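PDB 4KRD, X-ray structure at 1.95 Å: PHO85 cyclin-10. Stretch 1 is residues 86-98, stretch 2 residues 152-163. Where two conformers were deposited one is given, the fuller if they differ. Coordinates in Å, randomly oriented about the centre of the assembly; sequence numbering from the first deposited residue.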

# COMPACT_ATOMS: atom_id res chain seq x y z
N ASP B 86 24.79 19.55 4.73
CA ASP B 86 25.47 19.36 3.45
C ASP B 86 25.16 17.98 2.86
O ASP B 86 25.10 17.82 1.64
N PHE B 87 24.99 16.98 3.72
CA PHE B 87 24.67 15.64 3.27
C PHE B 87 23.29 15.65 2.62
O PHE B 87 23.08 15.05 1.56
N LEU B 88 22.37 16.36 3.25
CA LEU B 88 21.03 16.51 2.71
C LEU B 88 21.04 17.25 1.38
O LEU B 88 20.26 16.93 0.48
N LYS B 89 21.91 18.25 1.25
CA LYS B 89 22.08 18.96 -0.03
C LYS B 89 22.57 18.00 -1.10
O LYS B 89 22.06 18.00 -2.22
N ARG B 90 23.57 17.20 -0.75
CA ARG B 90 24.11 16.22 -1.70
C ARG B 90 23.03 15.24 -2.17
O ARG B 90 22.95 14.94 -3.36
N ILE B 91 22.22 14.74 -1.24
CA ILE B 91 21.16 13.79 -1.58
C ILE B 91 20.15 14.43 -2.54
O ILE B 91 19.79 13.84 -3.56
N GLN B 92 19.71 15.64 -2.22
CA GLN B 92 18.72 16.31 -3.06
C GLN B 92 19.28 16.73 -4.42
O GLN B 92 18.57 16.69 -5.43
N ASP B 93 20.55 17.14 -4.45
CA ASP B 93 21.22 17.51 -5.69
C ASP B 93 21.28 16.31 -6.64
O ASP B 93 21.10 16.46 -7.86
N LYS B 94 21.52 15.14 -6.07
CA LYS B 94 21.67 13.90 -6.83
C LYS B 94 20.33 13.22 -7.15
O LYS B 94 20.21 12.53 -8.16
N CYS B 95 19.34 13.40 -6.29
CA CYS B 95 18.09 12.64 -6.42
C CYS B 95 16.89 13.45 -6.87
O CYS B 95 15.97 12.91 -7.46
N GLU B 96 16.89 14.75 -6.59
CA GLU B 96 15.80 15.62 -7.02
C GLU B 96 14.41 15.09 -6.61
O GLU B 96 13.53 14.88 -7.45
N TYR B 97 14.22 14.92 -5.31
CA TYR B 97 12.94 14.45 -4.79
C TYR B 97 11.96 15.59 -4.57
O TYR B 97 12.36 16.75 -4.44
N GLN B 98 10.68 15.24 -4.53
CA GLN B 98 9.60 16.15 -4.15
C GLN B 98 9.67 16.42 -2.66
O GLN B 98 10.24 15.64 -1.92
N VAL B 152 11.62 4.25 -7.75
CA VAL B 152 12.66 4.83 -6.93
C VAL B 152 14.01 4.57 -7.57
O VAL B 152 14.13 3.69 -8.41
N HIS B 153 15.00 5.36 -7.17
CA HIS B 153 16.36 5.14 -7.62
C HIS B 153 16.82 3.73 -7.31
O HIS B 153 16.38 3.11 -6.33
N SER B 154 17.72 3.22 -8.14
CA SER B 154 18.25 1.88 -7.94
C SER B 154 19.00 1.81 -6.61
O SER B 154 19.50 2.81 -6.11
N HIS B 155 19.07 0.61 -6.05
CA HIS B 155 19.80 0.40 -4.81
C HIS B 155 21.26 0.81 -5.00
O HIS B 155 21.89 1.34 -4.08
N GLU B 156 21.79 0.56 -6.19
CA GLU B 156 23.16 0.93 -6.52
C GLU B 156 23.34 2.44 -6.50
O GLU B 156 24.22 2.96 -5.81
N TYR B 157 22.51 3.14 -7.26
CA TYR B 157 22.58 4.60 -7.32
C TYR B 157 22.42 5.27 -5.95
O TYR B 157 23.22 6.15 -5.59
N PHE B 158 21.40 4.89 -5.20
CA PHE B 158 21.21 5.49 -3.86
C PHE B 158 22.40 5.25 -2.92
O PHE B 158 22.84 6.16 -2.21
N SER B 159 22.90 4.02 -2.89
CA SER B 159 24.09 3.70 -2.10
C SER B 159 25.26 4.66 -2.40
O SER B 159 25.85 5.24 -1.49
N LYS B 160 25.58 4.82 -3.68
CA LYS B 160 26.68 5.69 -4.09
C LYS B 160 26.44 7.13 -3.69
O LYS B 160 27.37 7.84 -3.29
N VAL B 161 25.20 7.59 -3.82
CA VAL B 161 24.87 8.94 -3.40
C VAL B 161 25.17 9.14 -1.92
O VAL B 161 25.71 10.18 -1.52
N CYS B 162 24.84 8.14 -1.10
CA CYS B 162 24.99 8.21 0.35
C CYS B 162 26.37 7.76 0.80
O CYS B 162 26.70 7.81 2.00
N GLY B 163 27.17 7.29 -0.15
CA GLY B 163 28.54 6.89 0.12
C GLY B 163 28.65 5.68 1.03
O GLY B 163 29.55 5.61 1.86

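How do the two helices meet? Helix 86-95 and helix 155-162 run roughly antiparallel, at 147°, with axes 10.0 Å apart at closest approach, and Ile91 lies opposite Val161. Val161, chi1 t, gives the largest covered area. Its CG1 lies 4.3 Å from CG1 of Ile91 (m), and its CG2 packs 3.7 Å from CB of Lys94 (m), whose CA-to-CB bond points toward the partner while the amine end leads away.

What satisfies the carbonyls at the end of helix 155-162? Near a helix C-terminus, carbonyl oxygens run short of amide donors, and here Arg90 serves two of them. Its extended side chain (t at chi1 to chi3) brings NE to 2.8 Å from Val161 O, a hydrogen bond, while NH2 donates to Lys160 O at 3.3 Å and only weakly to Val161 O, also 3.3 Å. Lys160 O has in addition a weak bond from Gly163 N (3.2 Å), whereas no backbone donor within the stretch is bonded to Val161 O. Both oxygens lie near the guanidinium plane, where its N-H groups point.

Which donors serve the end of helix 86-95? Tyr157 (t) reaches across so that its OH donates to Lys94 O at 2.8 Å. The CA-to-CB bond of His153 (m) points toward the other stretch, and its NE2 donates to Cys95 O at 3.3 Å. The C-terminal end of each helix thus has main-chain acceptors met by side chains of the other stretch. At the start of its own helix, Ser154 OG (p) caps Tyr157 N at 3.0 Å.

Which apolar side chains complete the contact? Cys95 (m) sets its SG 4.3 Å from CD1 of Phe158 (t) and 4.4 Å from CG1 of Val161; the sulfur also lies 4.4 Å from the centroid of the His153 ring, obliquely. Beyond Ile91, Phe87 (t) brings CZ to 3.9 Å from CB of Cys162 (m). Tyr97 (m) leaves its backbone sideways, but the end of its side chain comes nearer the other stretch, with CE2 4.4 Å from CE1 of Phe158.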

# COMPACT_ATOMS: atom_id res chain seq x y z
CB ASP B 86 26.99 19.52 3.60
CG ASP B 86 27.40 20.95 3.95
OD1 ASP B 86 26.62 21.89 3.67
OD2 ASP B 86 28.51 21.13 4.51
CB PHE B 87 24.69 14.67 4.45
CG PHE B 87 24.51 13.23 4.07
CD1 PHE B 87 25.25 12.69 3.02
CD2 PHE B 87 23.63 12.42 4.77
CE1 PHE B 87 25.10 11.35 2.67
CE2 PHE B 87 23.47 11.08 4.42
CZ PHE B 87 24.21 10.54 3.36
CB LEU B 88 20.12 17.20 3.73
CG LEU B 88 19.55 16.29 4.82
CD1 LEU B 88 18.94 17.10 5.96
CD2 LEU B 88 18.52 15.33 4.21
CB LYS B 89 23.10 20.10 0.10
CG LYS B 89 22.69 21.25 0.99
CD LYS B 89 23.89 22.11 1.40
CE LYS B 89 23.49 23.22 2.37
NZ LYS B 89 24.66 23.78 3.11
CB ARG B 90 25.31 15.48 -1.11
CG ARG B 90 25.75 14.27 -1.93
CD ARG B 90 27.04 13.65 -1.43
NE ARG B 90 27.29 12.37 -2.08
CZ ARG B 90 27.83 12.23 -3.29
NH1 ARG B 90 28.19 13.30 -3.99
NH2 ARG B 90 28.00 11.01 -3.80
CB ILE B 91 20.45 13.25 -0.30
CG1 ILE B 91 21.44 12.46 0.57
CG2 ILE B 91 19.27 12.35 -0.65
CD1 ILE B 91 20.87 11.95 1.91
CB GLN B 92 18.11 17.51 -2.33
CG GLN B 92 17.07 18.27 -3.13
CD GLN B 92 15.87 17.41 -3.54
OE1 GLN B 92 15.07 17.79 -4.40
NE2 GLN B 92 15.76 16.24 -2.93
CB ASP B 93 22.64 18.01 -5.42
CG ASP B 93 22.67 19.44 -4.91
OD1 ASP B 93 21.67 20.16 -5.12
OD2 ASP B 93 23.69 19.83 -4.31
CB LYS B 94 22.56 12.93 -6.05
CG LYS B 94 23.96 13.44 -5.78
CD LYS B 94 24.84 13.37 -7.02
CE LYS B 94 26.32 13.58 -6.67
NZ LYS B 94 27.21 13.47 -7.86
CB CYS B 95 17.74 11.95 -5.10
SG CYS B 95 18.93 10.74 -4.60
CB GLU B 96 15.88 15.87 -8.53
CG GLU B 96 17.13 16.65 -8.95
CD GLU B 96 17.27 16.77 -10.47
OE1 GLU B 96 16.27 16.56 -11.19
OE2 GLU B 96 18.39 17.06 -10.93
CB TYR B 97 13.14 13.70 -3.47
CG TYR B 97 13.87 12.39 -3.61
CD1 TYR B 97 13.45 11.43 -4.52
CD2 TYR B 97 14.98 12.10 -2.82
CE1 TYR B 97 14.11 10.23 -4.64
CE2 TYR B 97 15.64 10.90 -2.93
CZ TYR B 97 15.21 9.97 -3.85
OH TYR B 97 15.88 8.77 -3.97
CB GLN B 98 8.26 15.48 -4.43
CG GLN B 98 7.92 15.39 -5.90
CD GLN B 98 7.53 16.73 -6.48
OE1 GLN B 98 8.33 17.39 -7.15
NE2 GLN B 98 6.30 17.16 -6.21
CB VAL B 152 12.67 4.28 -5.48
CG1 VAL B 152 11.36 4.62 -4.79
CG2 VAL B 152 12.92 2.78 -5.48
CB HIS B 153 17.30 6.16 -6.96
CG HIS B 153 17.00 7.57 -7.36
ND1 HIS B 153 17.31 8.07 -8.61
CD2 HIS B 153 16.39 8.58 -6.69
CE1 HIS B 153 16.91 9.33 -8.69
NE2 HIS B 153 16.36 9.66 -7.53
CB SER B 154 19.20 1.51 -9.08
OG SER B 154 20.30 2.40 -9.11
CB HIS B 155 19.71 -1.07 -4.40
CG HIS B 155 19.87 -1.30 -2.94
ND1 HIS B 155 20.96 -1.93 -2.40
CD2 HIS B 155 19.07 -0.97 -1.89
CE1 HIS B 155 20.83 -1.99 -1.08
NE2 HIS B 155 19.69 -1.42 -0.75
CB GLU B 156 23.53 0.37 -7.90
CG GLU B 156 25.00 0.51 -8.26
CD GLU B 156 25.36 -0.30 -9.49
OE1 GLU B 156 24.47 -0.51 -10.34
OE2 GLU B 156 26.53 -0.73 -9.61
CB TYR B 157 21.52 5.14 -8.28
CG TYR B 157 21.65 6.62 -8.49
CD1 TYR B 157 22.73 7.14 -9.21
CD2 TYR B 157 20.72 7.51 -7.98
CE1 TYR B 157 22.87 8.50 -9.41
CE2 TYR B 157 20.85 8.88 -8.18
CZ TYR B 157 21.93 9.36 -8.89
OH TYR B 157 22.09 10.71 -9.10
CB PHE B 158 19.90 5.03 -3.22
CG PHE B 158 19.45 5.91 -2.08
CD1 PHE B 158 18.76 7.08 -2.32
CD2 PHE B 158 19.75 5.58 -0.76
CE1 PHE B 158 18.36 7.91 -1.27
CE2 PHE B 158 19.35 6.40 0.29
CZ PHE B 158 18.66 7.57 0.04
CB SER B 159 24.54 2.27 -2.38
OG SER B 159 23.55 1.34 -1.98
CB LYS B 160 26.91 5.60 -5.60
CG LYS B 160 27.30 4.23 -6.10
CD LYS B 160 27.41 4.22 -7.62
CE LYS B 160 27.69 2.83 -8.17
NZ LYS B 160 27.71 2.84 -9.66
CB VAL B 161 23.40 9.27 -3.70
CG1 VAL B 161 22.99 10.55 -2.97
CG2 VAL B 161 23.17 9.41 -5.19
CB CYS B 162 23.92 7.37 1.05
SG CYS B 162 22.24 7.95 0.78